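Local coordinates for uncharacterized protein (Pseudomonas syringae pv. tomato, PDB 3K4I), which is of unknown function but belongs to the aldolase/RraA family and forms an assembly of three chains, at residues C[106-110]-C[111-115]. Numbering follows the deposited sequence.
Sequences HFALA and NGIKG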
loop_
_atom_site.group_PDB
_atom_site.type_symbol
_atom_site.label_atom_id
_atom_site.label_comp_id
_atom_site.label_asym_id
_atom_site.label_seq_id
_atom_site.Cartn_x
_atom_site.Cartn_y
_atom_site.Cartn_z
ATOM N N HIS C 106 -1.913 21.890 3.868
ATOM C CA HIS C 106 -1.536 23.230 3.433
ATOM C C HIS C 106 -0.970 24.047 4.579
ATOM O O HIS C 106 -0.014 24.804 4.392
ATOM C CB HIS C 106 -2.692 23.962 2.736
ATOM C CG HIS C 106 -3.039 23.374 1.405
ATOM N ND1 HIS C 106 -2.243 23.541 0.293
ATOM C CD2 HIS C 106 -4.078 22.601 1.012
ATOM C CE1 HIS C 106 -2.783 22.900 -0.732
ATOM N NE2 HIS C 106 -3.892 22.313 -0.318
ATOM N N PHE C 107 -1.579 23.929 5.748
ATOM C CA PHE C 107 -1.053 24.644 6.914
ATOM C C PHE C 107 0.389 24.218 7.225
ATOM O O PHE C 107 1.282 25.086 7.403
ATOM C CB PHE C 107 -1.937 24.445 8.143
ATOM C CG PHE C 107 -1.494 25.271 9.316
ATOM C CD1 PHE C 107 -2.055 26.525 9.531
ATOM C CD2 PHE C 107 -0.476 24.831 10.151
ATOM C CE1 PHE C 107 -1.620 27.336 10.584
ATOM C CE2 PHE C 107 -0.032 25.626 11.213
ATOM C CZ PHE C 107 -0.625 26.856 11.451
ATOM N N ALA C 108 0.614 22.902 7.284
ATOM C CA ALA C 108 1.954 22.349 7.565
ATOM C C ALA C 108 2.998 22.945 6.612
ATOM O O ALA C 108 4.103 23.338 7.039
ATOM C CB ALA C 108 1.937 20.855 7.431
ATOM N N LEU C 109 2.661 22.949 5.328
ATOM C CA LEU C 109 3.577 23.456 4.293
ATOM C C LEU C 109 3.860 24.940 4.417
ATOM O O LEU C 109 4.891 25.433 3.928
ATOM C CB LEU C 109 3.042 23.152 2.897
ATOM C CG LEU C 109 3.324 21.764 2.306
ATOM C CD1 LEU C 109 3.526 21.956 0.798
ATOM C CD2 LEU C 109 4.537 21.052 2.958
ATOM N N ALA C 110 2.938 25.672 5.025
ATOM C CA ALA C 110 3.113 27.124 5.179
ATOM C C ALA C 110 3.775 27.498 6.520
ATOM O O ALA C 110 4.165 28.651 6.729
ATOM C CB ALA C 110 1.743 27.818 5.039
ATOM N N ASN C 111 3.883 26.522 7.426
ATOM C CA ASN C 111 4.319 26.792 8.806
ATOM C C ASN C 111 5.479 25.944 9.340
ATOM O O ASN C 111 5.658 25.801 10.555
ATOM C CB ASN C 111 3.105 26.770 9.749
ATOM C CG ASN C 111 2.139 27.907 9.446
ATOM O OD1 ASN C 111 2.277 29.006 9.980
ATOM N ND2 ASN C 111 1.211 27.673 8.516
ATOM N N GLY C 112 6.261 25.389 8.417
ATOM C CA GLY C 112 7.521 24.748 8.751
ATOM C C GLY C 112 7.355 23.408 9.441
ATOM O O GLY C 112 8.289 22.900 10.046
ATOM N N ILE C 113 6.165 22.815 9.333
ATOM C CA ILE C 113 5.918 21.486 9.885
ATOM C C ILE C 113 6.365 20.377 8.916
ATOM O O ILE C 113 6.019 20.420 7.724
ATOM C CB ILE C 113 4.441 21.320 10.246
ATOM C CG1 ILE C 113 4.053 22.405 11.269
ATOM C CG2 ILE C 113 4.162 19.867 10.813
ATOM C CD1 ILE C 113 2.532 22.539 11.569
ATOM N N LYS C 114 7.182 19.440 9.404
ATOM C CA LYS C 114 8.000 18.572 8.521
ATOM C C LYS C 114 7.308 17.315 8.027
ATOM O O LYS C 114 7.690 16.755 6.996
ATOM C CB LYS C 114 9.319 18.137 9.200
ATOM C CG LYS C 114 10.145 19.234 9.865
ATOM C CD LYS C 114 10.837 20.113 8.855
ATOM C CE LYS C 114 11.823 19.359 7.976
ATOM N NZ LYS C 114 12.947 18.805 8.757
ATOM N N GLY C 115 6.329 16.843 8.798
ATOM C CA GLY C 115 5.622 15.625 8.443
ATOM C C GLY C 115 4.603 15.265 9.517
ATOM O O GLY C 115 4.559 15.871 10.607
HETATM O O HOH W 1 7.101 24.615 5.358
#
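The side-chain amide of Asn111 lies flat over one face of the Phe107 ring. The two planes are 11° apart, and Asn111 ND2 sits 3.3 Å above the ring plane of Phe107, over its centre. Asn111 CG is anti to its own carbonyl carbon (chi1 -66°), which folds the amide back over the last helical turn. There Asn111 ND2 donates to Phe107 O at 2.8 Å, with a nearly straight N-H...O angle of 171°. The oxygen lies in the amide plane, so stack and bond together should hold the amide's rotation. Phe107 O also accepts from Ala110 N, which arrives from the opposite face of the carbonyl plane.

Ile113 meets the same ring at its edge, with CD1 4.0 Å from Phe107 CE2. Ile113 CB packs on Ala108 CB at 3.8 Å. Tyr133 touches both Ala108 and Ile113, and Ile207 of a neighbouring subunit packs on Phe107 and Ala110.

Ala108 O takes two backbone donors from the residues that follow, Asn111 N at 3.2 Å and Ile113 N at 3.1 Å, the latter a 6→1 bond. Gly112 turns with positive phi. A water accepts weakly from Gly112 N and donates to Leu109 O, replacing the direct 5→2 bond. This Schellman-like helix end leads helix 102-110 into strand 115-119, parallel to strand 85-90, in the aldolase/RraA-family fold.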